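Local coordinates for protein alcohol dehydrogenase (Aeropyrum pernix, PDB 1H2B) that probably oxidises alcohols to aldehydes or ketones with NAD+ as the hydride acceptor, using a zinc ion in the active site, at residues I45-G50 with A138-T143; A51-T56 with D341-L346; A173-K178 with V309-E314; G187-I192 with P211-A216. All coordinates share one frame; numbering follows the deposited sequence. Where two conformers were deposited one is given.

Contact 1 (I45-G50 with A138-T143)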
# COMPACT_ATOMS: atom_id res chain seq x y z
N ILE B 45 -35.90 9.74 10.97
CA ILE B 45 -36.83 8.65 10.65
C ILE B 45 -37.10 8.62 9.14
O ILE B 45 -37.37 9.65 8.51
CB ILE B 45 -38.16 8.76 11.46
CG1 ILE B 45 -37.86 8.56 12.94
CG2 ILE B 45 -39.19 7.70 10.95
CD1 ILE B 45 -39.01 8.99 13.86
N VAL B 46 -37.02 7.42 8.56
CA VAL B 46 -37.23 7.21 7.14
C VAL B 46 -38.51 6.43 6.93
O VAL B 46 -38.79 5.49 7.67
CB VAL B 46 -36.02 6.41 6.56
CG1 VAL B 46 -36.27 5.99 5.14
CG2 VAL B 46 -34.75 7.25 6.68
N ARG B 47 -39.28 6.86 5.94
CA ARG B 47 -40.35 6.07 5.33
C ARG B 47 -39.72 5.11 4.33
O ARG B 47 -39.16 5.53 3.29
CB ARG B 47 -41.39 7.00 4.69
CG ARG B 47 -42.48 6.26 3.94
CD ARG B 47 -43.57 7.19 3.36
NE ARG B 47 -43.08 8.25 2.47
CZ ARG B 47 -43.04 8.17 1.14
NH1 ARG B 47 -43.40 7.04 0.53
NH2 ARG B 47 -42.62 9.22 0.42
N ILE B 48 -39.74 3.81 4.67
CA ILE B 48 -39.11 2.81 3.83
C ILE B 48 -39.79 2.70 2.48
O ILE B 48 -41.03 2.61 2.39
CB ILE B 48 -39.15 1.48 4.56
CG1 ILE B 48 -38.35 1.57 5.87
CG2 ILE B 48 -38.68 0.28 3.63
CD1 ILE B 48 -36.75 1.60 5.66
N ALA B 49 -38.97 2.72 1.42
CA ALA B 49 -39.43 2.46 0.04
C ALA B 49 -39.04 1.06 -0.44
O ALA B 49 -39.78 0.42 -1.18
CB ALA B 49 -38.88 3.54 -0.94
N GLY B 50 -37.90 0.55 0.01
CA GLY B 50 -37.43 -0.76 -0.42
C GLY B 50 -36.56 -1.35 0.68
O GLY B 50 -35.69 -0.65 1.22
N ALA B 138 -40.61 -2.61 7.71
CA ALA B 138 -41.61 -1.82 8.43
C ALA B 138 -41.92 -0.59 7.61
O ALA B 138 -41.20 -0.25 6.67
CB ALA B 138 -41.10 -1.40 9.81
N GLU B 139 -42.98 0.11 7.98
CA GLU B 139 -43.31 1.33 7.24
C GLU B 139 -42.28 2.44 7.50
O GLU B 139 -41.96 3.22 6.58
CB GLU B 139 -44.73 1.79 7.65
CG GLU B 139 -45.27 2.94 6.82
CD GLU B 139 -46.68 3.42 7.20
OE1 GLU B 139 -47.26 2.92 8.19
OE2 GLU B 139 -47.19 4.32 6.49
N PHE B 140 -41.78 2.51 8.73
CA PHE B 140 -40.84 3.55 9.13
C PHE B 140 -39.70 2.95 9.91
O PHE B 140 -39.87 1.91 10.59
CB PHE B 140 -41.49 4.63 10.03
CG PHE B 140 -42.62 5.39 9.35
CD1 PHE B 140 -43.95 5.00 9.55
CD2 PHE B 140 -42.35 6.44 8.52
CE1 PHE B 140 -44.98 5.68 8.93
CE2 PHE B 140 -43.38 7.15 7.89
CZ PHE B 140 -44.70 6.76 8.10
N MET B 141 -38.56 3.63 9.87
CA MET B 141 -37.40 3.17 10.63
C MET B 141 -36.57 4.36 11.05
O MET B 141 -36.36 5.27 10.27
CB MET B 141 -36.53 2.25 9.74
CG MET B 141 -35.44 1.57 10.54
SD MET B 141 -34.20 0.74 9.43
CE MET B 141 -33.00 2.11 9.35
N ARG B 142 -36.13 4.34 12.31
CA ARG B 142 -35.18 5.33 12.81
C ARG B 142 -33.73 4.96 12.54
O ARG B 142 -33.34 3.75 12.52
CB ARG B 142 -35.46 5.66 14.28
CG ARG B 142 -35.15 4.56 15.29
CD ARG B 142 -35.51 4.94 16.71
NE ARG B 142 -34.91 4.02 17.66
CZ ARG B 142 -34.75 4.29 18.96
NH1 ARG B 142 -35.19 5.45 19.47
NH2 ARG B 142 -34.18 3.40 19.78
N THR B 143 -32.93 6.00 12.32
CA THR B 143 -31.51 5.81 12.05
C THR B 143 -30.77 7.09 12.42
O THR B 143 -31.41 8.00 12.96
CB THR B 143 -31.31 5.38 10.57
OG1 THR B 143 -29.93 5.07 10.39
CG2 THR B 143 -31.62 6.51 9.59
O HOH W 1 -43.09 2.62 4.04

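Contact 2 (A51-T56 with D341-L346). With ZN (zinc ion), chain J; NAJ (nicotinamide-adenine-dinucleotide (acidic form)), chain I; OCA (octanoic acid (caprylic acid)), chain H.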
# COMPACT_ATOMS: atom_id res chain seq x y z
N ALA B 51 -36.81 -2.61 1.03
CA ALA B 51 -36.03 -3.28 2.08
C ALA B 51 -35.53 -4.62 1.55
O ALA B 51 -36.31 -5.54 1.28
CB ALA B 51 -36.92 -3.47 3.33
N GLY B 52 -34.24 -4.71 1.30
CA GLY B 52 -33.69 -5.96 0.78
C GLY B 52 -33.69 -7.08 1.79
O GLY B 52 -33.61 -6.85 2.98
N VAL B 53 -33.80 -8.31 1.28
CA VAL B 53 -33.79 -9.51 2.12
C VAL B 53 -32.44 -10.21 1.87
O VAL B 53 -32.10 -10.51 0.73
CB VAL B 53 -34.88 -10.49 1.72
CG1 VAL B 53 -34.91 -11.66 2.68
CG2 VAL B 53 -36.27 -9.79 1.72
N CYS B 54 -31.69 -10.39 2.93
CA CYS B 54 -30.33 -10.91 2.85
C CYS B 54 -30.25 -12.34 3.35
O CYS B 54 -31.02 -12.73 4.24
CB CYS B 54 -29.46 -10.00 3.74
SG CYS B 54 -27.67 -10.37 3.74
N HIS B 55 -29.28 -13.13 2.85
CA HIS B 55 -29.10 -14.42 3.49
C HIS B 55 -28.81 -14.31 5.00
O HIS B 55 -29.11 -15.23 5.77
CB HIS B 55 -28.03 -15.26 2.76
CG HIS B 55 -28.21 -16.74 2.91
ND1 HIS B 55 -28.46 -17.55 1.84
CD2 HIS B 55 -28.19 -17.54 4.01
CE1 HIS B 55 -28.59 -18.81 2.25
NE2 HIS B 55 -28.42 -18.83 3.57
N THR B 56 -28.26 -13.19 5.46
CA THR B 56 -28.09 -12.98 6.88
C THR B 56 -29.41 -13.05 7.63
O THR B 56 -29.40 -13.41 8.82
CB THR B 56 -27.43 -11.64 7.11
OG1 THR B 56 -26.05 -11.77 6.75
CG2 THR B 56 -27.47 -11.24 8.62
N ASP B 341 -42.54 -16.16 2.75
CA ASP B 341 -42.41 -16.87 1.47
C ASP B 341 -41.07 -16.55 0.80
O ASP B 341 -40.42 -17.43 0.25
CB ASP B 341 -43.55 -16.52 0.53
CG ASP B 341 -43.45 -17.26 -0.79
OD1 ASP B 341 -43.44 -18.51 -0.76
OD2 ASP B 341 -43.37 -16.69 -1.90
N VAL B 342 -40.64 -15.29 0.86
CA VAL B 342 -39.36 -14.93 0.25
C VAL B 342 -38.18 -15.60 0.94
O VAL B 342 -37.25 -16.08 0.27
CB VAL B 342 -39.18 -13.39 0.20
CG1 VAL B 342 -37.73 -13.02 -0.23
CG2 VAL B 342 -40.18 -12.79 -0.73
N LEU B 343 -38.19 -15.62 2.27
CA LEU B 343 -37.15 -16.29 3.05
C LEU B 343 -37.11 -17.79 2.74
O LEU B 343 -36.06 -18.36 2.59
CB LEU B 343 -37.38 -16.08 4.55
CG LEU B 343 -37.09 -14.68 5.11
CD1 LEU B 343 -37.60 -14.57 6.54
CD2 LEU B 343 -35.54 -14.46 5.08
N GLU B 344 -38.29 -18.41 2.62
CA GLU B 344 -38.33 -19.80 2.16
C GLU B 344 -37.66 -19.99 0.78
O GLU B 344 -36.84 -20.92 0.59
CB GLU B 344 -39.78 -20.29 2.15
CG GLU B 344 -40.34 -20.61 3.53
CD GLU B 344 -41.87 -20.74 3.54
OE1 GLU B 344 -42.45 -21.25 2.55
OE2 GLU B 344 -42.50 -20.30 4.54
N ARG B 345 -38.00 -19.15 -0.19
CA ARG B 345 -37.40 -19.24 -1.53
C ARG B 345 -35.88 -19.05 -1.44
O ARG B 345 -35.11 -19.78 -2.06
CB ARG B 345 -37.99 -18.20 -2.46
CG ARG B 345 -39.50 -18.47 -2.77
CD ARG B 345 -40.12 -17.48 -3.69
NE ARG B 345 -39.27 -17.21 -4.85
CZ ARG B 345 -38.85 -16.00 -5.21
NH1 ARG B 345 -39.24 -14.91 -4.53
NH2 ARG B 345 -38.05 -15.87 -6.26
N LEU B 346 -35.48 -18.06 -0.65
CA LEU B 346 -34.03 -17.79 -0.52
C LEU B 346 -33.29 -18.99 0.03
O LEU B 346 -32.21 -19.34 -0.46
CB LEU B 346 -33.76 -16.53 0.32
CG LEU B 346 -32.31 -16.01 0.32
CD1 LEU B 346 -31.82 -15.57 -1.03
CD2 LEU B 346 -32.28 -14.81 1.29
ZN ZN J . -26.98 -8.62 5.00
PA NAJ I . -27.67 -15.75 -1.41
O1A NAJ I . -28.50 -16.84 -0.80
O2A NAJ I . -28.35 -14.69 -2.29
O5B NAJ I . -26.55 -16.33 -2.40
C5B NAJ I . -25.82 -17.53 -2.11
C4B NAJ I . -25.42 -18.06 -3.47
O4B NAJ I . -24.50 -19.15 -3.24
C3B NAJ I . -26.59 -18.56 -4.32
O3B NAJ I . -26.54 -18.03 -5.65
C2B NAJ I . -26.33 -20.06 -4.24
O2B NAJ I . -26.89 -20.80 -5.33
C1B NAJ I . -24.80 -20.16 -4.19
N9A NAJ I . -24.28 -21.43 -3.67
C8A NAJ I . -24.81 -22.29 -2.69
N7A NAJ I . -23.95 -23.33 -2.51
C5A NAJ I . -22.90 -23.15 -3.36
C6A NAJ I . -21.75 -23.87 -3.61
N6A NAJ I . -21.48 -25.04 -3.02
N1A NAJ I . -20.84 -23.36 -4.50
C2A NAJ I . -21.07 -22.19 -5.20
N3A NAJ I . -22.21 -21.51 -4.96
C4A NAJ I . -23.11 -21.98 -4.06
O3 NAJ I . -26.87 -15.08 -0.22
PN NAJ I . -26.40 -13.55 -0.03
O1N NAJ I . -27.46 -12.77 0.60
O2N NAJ I . -25.78 -13.07 -1.28
O5D NAJ I . -25.31 -13.76 1.13
C5D NAJ I . -24.12 -14.47 0.81
C4D NAJ I . -23.37 -14.80 2.09
O4D NAJ I . -22.79 -13.58 2.58
C3D NAJ I . -24.26 -15.30 3.22
O3D NAJ I . -23.46 -16.14 4.08
C2D NAJ I . -24.61 -14.00 3.98
O2D NAJ I . -25.02 -14.18 5.31
C1D NAJ I . -23.23 -13.32 3.89
N1N NAJ I . -23.15 -11.88 4.15
C2N NAJ I . -21.95 -11.43 4.60
C3N NAJ I . -21.76 -10.07 4.82
C7N NAJ I . -20.46 -9.59 5.37
O7N NAJ I . -20.41 -8.27 5.63
N7N NAJ I . -19.37 -10.34 5.55
C4N NAJ I . -22.79 -9.11 4.56
C5N NAJ I . -23.95 -9.64 3.92
C6N NAJ I . -24.13 -11.00 3.76
C1 OCA H . -24.89 -8.39 7.03
C2 OCA H . -24.02 -9.03 8.12
C3 OCA H . -23.37 -7.95 9.01
C4 OCA H . -22.81 -8.46 10.33
C5 OCA H . -22.37 -7.27 11.18
C6 OCA H . -21.60 -7.73 12.42
C7 OCA H . -21.04 -6.58 13.25
C8 OCA H . -20.30 -7.14 14.45
O1 OCA H . -25.64 -9.11 6.32
O2 OCA H . -24.83 -7.16 6.82

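Contact 3 (A173-K178 with V309-E314). With NAJ (nicotinamide-adenine-dinucleotide (acidic form)), chain I.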
# COMPACT_ATOMS: atom_id res chain seq x y z
N ALA B 173 -20.01 -6.39 -1.27
CA ALA B 173 -19.30 -6.85 -2.45
C ALA B 173 -18.23 -5.83 -2.85
O ALA B 173 -17.14 -6.22 -3.22
CB ALA B 173 -20.29 -7.10 -3.62
N TYR B 174 -18.53 -4.53 -2.73
CA TYR B 174 -17.59 -3.48 -3.15
C TYR B 174 -16.34 -3.41 -2.29
O TYR B 174 -15.22 -3.39 -2.84
CB TYR B 174 -18.35 -2.11 -3.14
CG TYR B 174 -17.51 -0.98 -3.63
CD1 TYR B 174 -17.04 -0.02 -2.73
CD2 TYR B 174 -17.23 -0.85 -4.99
CE1 TYR B 174 -16.26 1.02 -3.17
CE2 TYR B 174 -16.46 0.19 -5.45
CZ TYR B 174 -15.97 1.12 -4.52
OH TYR B 174 -15.19 2.16 -5.01
N ARG B 175 -16.51 -3.45 -0.96
CA ARG B 175 -15.32 -3.51 -0.09
C ARG B 175 -14.50 -4.75 -0.36
O ARG B 175 -13.26 -4.69 -0.42
CB ARG B 175 -15.70 -3.44 1.38
CG ARG B 175 -14.47 -3.41 2.31
CD ARG B 175 -14.94 -3.22 3.73
NE ARG B 175 -13.92 -3.23 4.77
CZ ARG B 175 -13.37 -2.16 5.32
NH1 ARG B 175 -13.66 -0.94 4.88
NH2 ARG B 175 -12.53 -2.29 6.32
N ALA B 176 -15.17 -5.89 -0.56
CA ALA B 176 -14.44 -7.10 -0.82
C ALA B 176 -13.70 -7.04 -2.15
O ALA B 176 -12.59 -7.54 -2.25
CB ALA B 176 -15.44 -8.31 -0.79
N VAL B 177 -14.32 -6.45 -3.17
CA VAL B 177 -13.65 -6.32 -4.48
C VAL B 177 -12.49 -5.35 -4.38
O VAL B 177 -11.45 -5.57 -5.03
CB VAL B 177 -14.67 -5.96 -5.59
CG1 VAL B 177 -13.92 -5.48 -6.86
CG2 VAL B 177 -15.58 -7.20 -5.89
N LYS B 178 -12.64 -4.27 -3.61
CA LYS B 178 -11.47 -3.39 -3.33
C LYS B 178 -10.32 -4.18 -2.74
O LYS B 178 -9.16 -4.01 -3.19
CB LYS B 178 -11.85 -2.27 -2.37
CG LYS B 178 -12.81 -1.29 -2.97
CD LYS B 178 -12.77 0.04 -2.21
CE LYS B 178 -12.63 1.19 -3.16
NZ LYS B 178 -12.16 2.51 -2.59
N VAL B 309 -19.10 -5.87 5.52
CA VAL B 309 -19.93 -4.76 5.00
C VAL B 309 -19.01 -3.73 4.36
O VAL B 309 -18.28 -4.08 3.46
CB VAL B 309 -20.88 -4.24 6.11
CG1 VAL B 309 -22.01 -3.36 5.49
CG2 VAL B 309 -21.58 -5.37 6.88
N GLY B 310 -19.08 -2.46 4.77
CA GLY B 310 -18.08 -1.51 4.30
C GLY B 310 -18.30 -0.20 5.00
O GLY B 310 -19.14 -0.07 5.90
N ASN B 311 -17.48 0.78 4.63
CA ASN B 311 -17.57 2.05 5.35
C ASN B 311 -18.41 3.07 4.55
O ASN B 311 -18.91 2.77 3.46
CB ASN B 311 -16.17 2.53 5.75
CG ASN B 311 -15.29 2.87 4.57
OD1 ASN B 311 -15.76 3.35 3.54
ND2 ASN B 311 -13.98 2.60 4.71
N TYR B 312 -18.59 4.25 5.13
CA TYR B 312 -19.49 5.23 4.52
C TYR B 312 -18.97 5.72 3.19
O TYR B 312 -19.73 5.87 2.24
CB TYR B 312 -19.66 6.38 5.47
CG TYR B 312 -20.66 7.43 5.02
CD1 TYR B 312 -22.02 7.30 5.30
CD2 TYR B 312 -20.22 8.53 4.33
CE1 TYR B 312 -22.94 8.27 4.94
CE2 TYR B 312 -21.13 9.54 3.93
CZ TYR B 312 -22.48 9.40 4.24
OH TYR B 312 -23.39 10.38 3.85
N VAL B 313 -17.67 5.94 3.14
CA VAL B 313 -17.08 6.40 1.87
C VAL B 313 -17.26 5.34 0.77
O VAL B 313 -17.59 5.67 -0.38
CB VAL B 313 -15.61 6.83 2.06
CG1 VAL B 313 -14.89 6.97 0.72
CG2 VAL B 313 -15.58 8.15 2.87
N GLU B 314 -17.08 4.09 1.13
CA GLU B 314 -17.28 2.99 0.17
C GLU B 314 -18.74 2.94 -0.33
O GLU B 314 -18.97 2.72 -1.51
CB GLU B 314 -16.89 1.65 0.82
CG GLU B 314 -15.37 1.56 0.90
CD GLU B 314 -14.84 0.45 1.80
OE1 GLU B 314 -15.57 -0.03 2.70
OE2 GLU B 314 -13.66 0.09 1.60
PA NAJ I . -27.67 -15.75 -1.41
O1A NAJ I . -28.50 -16.84 -0.80
O2A NAJ I . -28.35 -14.69 -2.29
O5B NAJ I . -26.55 -16.33 -2.40
C5B NAJ I . -25.82 -17.53 -2.11
C4B NAJ I . -25.42 -18.06 -3.47
O4B NAJ I . -24.50 -19.15 -3.24
C3B NAJ I . -26.59 -18.56 -4.32
O3B NAJ I . -26.54 -18.03 -5.65
C2B NAJ I . -26.33 -20.06 -4.24
O2B NAJ I . -26.89 -20.80 -5.33
C1B NAJ I . -24.80 -20.16 -4.19
N9A NAJ I . -24.28 -21.43 -3.67
C8A NAJ I . -24.81 -22.29 -2.69
N7A NAJ I . -23.95 -23.33 -2.51
C5A NAJ I . -22.90 -23.15 -3.36
C6A NAJ I . -21.75 -23.87 -3.61
N6A NAJ I . -21.48 -25.04 -3.02
N1A NAJ I . -20.84 -23.36 -4.50
C2A NAJ I . -21.07 -22.19 -5.20
N3A NAJ I . -22.21 -21.51 -4.96
C4A NAJ I . -23.11 -21.98 -4.06
O3 NAJ I . -26.87 -15.08 -0.22
PN NAJ I . -26.40 -13.55 -0.03
O1N NAJ I . -27.46 -12.77 0.60
O2N NAJ I . -25.78 -13.07 -1.28
O5D NAJ I . -25.31 -13.76 1.13
C5D NAJ I . -24.12 -14.47 0.81
C4D NAJ I . -23.37 -14.80 2.09
O4D NAJ I . -22.79 -13.58 2.58
C3D NAJ I . -24.26 -15.30 3.22
O3D NAJ I . -23.46 -16.14 4.08
C2D NAJ I . -24.61 -14.00 3.98
O2D NAJ I . -25.02 -14.18 5.31
C1D NAJ I . -23.23 -13.32 3.89
N1N NAJ I . -23.15 -11.88 4.15
C2N NAJ I . -21.95 -11.43 4.60
C3N NAJ I . -21.76 -10.07 4.82
C7N NAJ I . -20.46 -9.59 5.37
O7N NAJ I . -20.41 -8.27 5.63
N7N NAJ I . -19.37 -10.34 5.55
C4N NAJ I . -22.79 -9.11 4.56
C5N NAJ I . -23.95 -9.64 3.92
C6N NAJ I . -24.13 -11.00 3.76

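Contact 4 (G187-I192 with P211-A216)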
# COMPACT_ATOMS: atom_id res chain seq x y z
N GLY B 187 -4.37 -10.82 -16.73
CA GLY B 187 -3.90 -12.20 -16.77
C GLY B 187 -4.11 -12.95 -15.44
O GLY B 187 -4.04 -14.20 -15.42
N ALA B 188 -4.38 -12.20 -14.37
CA ALA B 188 -4.70 -12.83 -13.07
C ALA B 188 -6.10 -13.40 -13.20
O ALA B 188 -6.94 -12.85 -13.94
CB ALA B 188 -4.70 -11.79 -11.98
N TYR B 189 -6.36 -14.42 -12.39
CA TYR B 189 -7.70 -14.98 -12.33
C TYR B 189 -8.30 -14.73 -10.96
O TYR B 189 -7.64 -14.82 -9.94
CB TYR B 189 -7.67 -16.51 -12.45
CG TYR B 189 -7.21 -17.03 -13.80
CD1 TYR B 189 -5.85 -17.29 -14.03
CD2 TYR B 189 -8.14 -17.25 -14.81
CE1 TYR B 189 -5.44 -17.76 -15.27
CE2 TYR B 189 -7.74 -17.71 -16.05
CZ TYR B 189 -6.40 -17.97 -16.26
OH TYR B 189 -6.01 -18.46 -17.52
N VAL B 190 -9.58 -14.44 -10.97
CA VAL B 190 -10.35 -14.32 -9.71
C VAL B 190 -11.53 -15.27 -9.80
O VAL B 190 -12.26 -15.26 -10.78
CB VAL B 190 -10.76 -12.86 -9.42
CG1 VAL B 190 -11.51 -12.18 -10.57
CG2 VAL B 190 -11.59 -12.77 -8.12
N ALA B 191 -11.69 -16.11 -8.78
CA ALA B 191 -12.89 -16.97 -8.67
C ALA B 191 -13.87 -16.27 -7.74
O ALA B 191 -13.53 -15.95 -6.58
CB ALA B 191 -12.55 -18.30 -8.06
N ILE B 192 -15.06 -16.00 -8.24
CA ILE B 192 -16.11 -15.38 -7.43
C ILE B 192 -17.09 -16.51 -7.18
O ILE B 192 -17.65 -17.08 -8.13
CB ILE B 192 -16.71 -14.10 -8.16
CG1 ILE B 192 -17.75 -13.38 -7.29
CG2 ILE B 192 -17.21 -14.40 -9.62
CD1 ILE B 192 -19.06 -14.11 -7.15
N PRO B 211 -8.79 -5.64 -14.00
CA PRO B 211 -8.61 -6.29 -15.30
C PRO B 211 -8.50 -7.81 -15.23
O PRO B 211 -8.08 -8.44 -16.22
CB PRO B 211 -7.29 -5.67 -15.75
CG PRO B 211 -6.49 -5.69 -14.50
CD PRO B 211 -7.49 -5.27 -13.41
N ALA B 212 -8.91 -8.44 -14.12
CA ALA B 212 -8.73 -9.86 -13.99
C ALA B 212 -9.72 -10.66 -14.81
O ALA B 212 -10.79 -10.15 -15.18
CB ALA B 212 -8.85 -10.26 -12.53
N THR B 213 -9.32 -11.89 -15.11
CA THR B 213 -10.20 -12.90 -15.74
C THR B 213 -11.11 -13.44 -14.63
O THR B 213 -10.60 -13.96 -13.63
CB THR B 213 -9.35 -14.01 -16.35
OG1 THR B 213 -8.56 -13.43 -17.42
CG2 THR B 213 -10.23 -15.02 -17.04
N VAL B 214 -12.42 -13.36 -14.86
CA VAL B 214 -13.41 -13.66 -13.82
C VAL B 214 -14.00 -15.05 -14.04
O VAL B 214 -14.58 -15.33 -15.10
CB VAL B 214 -14.52 -12.62 -13.82
CG1 VAL B 214 -15.58 -12.99 -12.78
CG2 VAL B 214 -13.92 -11.23 -13.53
N ILE B 215 -13.83 -15.94 -13.06
CA ILE B 215 -14.44 -17.29 -13.11
C ILE B 215 -15.55 -17.31 -12.03
O ILE B 215 -15.24 -17.11 -10.82
CB ILE B 215 -13.40 -18.38 -12.79
CG1 ILE B 215 -12.19 -18.31 -13.76
CG2 ILE B 215 -14.07 -19.79 -12.83
CD1 ILE B 215 -11.00 -19.15 -13.31
N ALA B 216 -16.81 -17.49 -12.42
CA ALA B 216 -17.91 -17.44 -11.42
C ALA B 216 -18.38 -18.86 -11.16
O ALA B 216 -18.58 -19.64 -12.13
CB ALA B 216 -19.07 -16.60 -11.91
O HOH W 2 -7.17 -10.87 -17.25

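Contact 1 (I45-G50 with A138-T143)
Val46 and Met141 form the hydrogen-bonded pair at the middle of an antiparallel strand pairing in the GroES-like domain, where strand 44-52 runs against strand 140-143. Val46 N gives a nearly straight bond to Met141 O at 2.8 Å (176° at the hydrogen), and Met141 N returns one to Val46 O at 2.9 Å. A third bond runs from Ile48 N to Glu139 O, its donor standing above the carbonyl plane instead of lying in it. The same Glu139 O takes a hydrogen from a water that also donates to Ile48 O, a bridge that extends the pairing where strand 140-143 gives way to loop.

On the face carrying Ile45, Arg47, Phe140 and Arg142, Phe140 packs against Arg47 with its ring and against Ile45 with its CB. The ring atom Phe140 CE2 comes within 3.8 Å of Arg47 CB, while Phe140 CB meets Ile45 CG2 at 3.9 Å. Ile45 CG1 touches Arg142 CB, but the guanidinium of Arg142 leads off to Glu39 and the carbonyl of Arg37. Across the sheet, Val46 and Met141 face Leu103 of strand 100-103. Ile48 CD1 reaches Met141 CB at 4.1 Å, and Ile48 CB lies 3.4 Å from Ala138 O.

Just beyond, Ala49 and Gly50 both bond to Val82 in a classic beta bulge. Strand 44-52 thus pairs with both 81-88 and 140-143 and turns a corner at the bulge, as in the curled, largely antiparallel sheet of the GroES-like domain in zinc-containing alcohol dehydrogenases.

Contact 2 (A51-T56 with D341-L346)
Leu346 packs against the backbone where Cys54 passes into His55, and from there the His55 side chain leads straight to the cofactor. Its CB lies 3.2 Å from NAJ O3, the oxygen bridging the two phosphates. CG, set anti to the backbone N (chi1 -153°), comes near NAJ O1A, as does CE1. Between them His55 ND1 donates to NAJ O1A at 2.7 Å, nearly straight and in the plane of the ring. Leu346 CG approaches the same His55 ND1 at 4.4 Å. His55 N adds a bond to NAJ O1N, so one residue grips both phosphates. An alanine here would probably leave O1A without its imidazole donor and open a gap beside Leu346, although the bond from the backbone N could persist.

Either side of His55 the chain serves the metal site. Cys54 SG binds the zinc ion at 2.3 Å, together with His79, Asp168 and octanoate O1, and also accepts from Thr56 N as an N-cap. Thr56 OG1 donates to octanoate O1 and accepts from the ribose hydroxyl NAJ O2D.

The side-chain contacts between the segments are apolar. Val53 CG1 meets Leu343 CD2 at 3.7 Å, and Val53 CG2 meets Val342 CG1. Leu346 CD2 lies against the backbone at Cys54 C and His55 N. Helix 339-347 thus covers the passage from strand 44-52 into helix 55-61, with Leu343 and Leu346 also resting on Leu58 and Val342 on Ala355 of strand 354-358.

Contact 3 (A173-K178 with V309-E314)
Charge carries this contact: Arg175 NH1 and Glu314 OE1 form a buried salt bridge of 3.0 Å. The arginine is extended from CG to NE, and the carboxylate oxygen lies in its guanidinium plane, whereas the two flat groups are turned 78° to each other. OE1 is met here on its syn side.

Hydrogen bonds within 309-314 fix the carboxylate. Asn311 N donates to Glu314 OE1 at 2.8 Å on the anti side, and Glu314 N donates to Asn311 OD1, also at 2.8 Å; together they make a capping box at the start of helix 312-323. With two donors on OE1, the carboxylate is held in orientation. A glutamine in its place would probably leave Arg175 NH1 without one of its charged mates and weaken the bridge between the two segments. Arg175 has further acidic partners, Glu119 and Glu301 of the third subunit.

Van der Waals contacts fill in the rest. Arg175 CD lies 3.6 Å from Gly310 CA, and Arg175 CB is 3.4 Å from Val309 O. Tyr174 presents its ring edge to Glu314 CB, with CD1 at 3.9 Å.

At the other end, Val309 N donates to the carboxamide oxygen NAJ O7N at 2.7 Å. Helix 166-181 lies against the loop and helix start that follow strand 303-306, and Tyr174 also packs on Leu205 and Met209 of helix 197-209.

Contact 4 (G187-I192 with P211-A216)
Val190 and Val214 pair in the middle of two parallel strands, and the close packing is on the face they share with Ile192 and Ala216. Val190 CG1 fits between Ala212 CB at 3.8 Å and Val214 CG2 at 3.9 Å. That branch sits between the backbone N and the carbonyl carbon (chi1 54°), which turns it toward the neighbouring strand. Ile192 CG2 works the same way two residues further on, at the next pair on this face. There Ile192 CG2 lies 3.7 Å from Ala216 CB, and it also touches Val214 CG1. Helix 197-209 covers this face, with Ala202, Val203 and Leu206 against Ile192.

Four backbone bonds zip the strands together; the one from Ile215 N to Val190 O, at 2.9 Å, is practically straight (178°).

The solvent side is at the start of both strands, where Tyr189 and Thr213 are partly exposed. Their side chains lie side by side, Thr213 CG2 3.8 Å from Tyr189 CD2, and Ile215 CD1 reaches the same ring atom. Beyond them a water links the strands, accepting from Gly187 N, donating to Pro211 O, and hydrogen-bonding Thr213 OG1. At the backbone angles of Gly187 a CB would jam against the preceding carbonyl O, which calls for glycine. Strand 189-193, helix 197-209 and strand 213-218 together make the beta-alpha-beta unit that opens a Rossmann-type dinucleotide-binding domain.

In the fold
Coming from the N terminus, the chain enters strand 44-52, which carries the first segment of contact 1 and leads into that of contact 2. Contact 1 closes first, when residues 138-143 return to the sheet of the GroES-like domain. Contact 2 waits almost until the C terminus, so the two loops cross. Within the long loop of contact 2, contact 3 spans from helix 166-181 to helix 312-323, and contact 4, the shortest closure, is nested inside contact 3 in the Rossmann sheet. Contacts 2 and 3 both touch the NAD cofactor, at its pyrophosphate and its nicotinamide end, with centres about 22 Å apart; contacts 1 and 4 lie on opposite sides of the chain's centre.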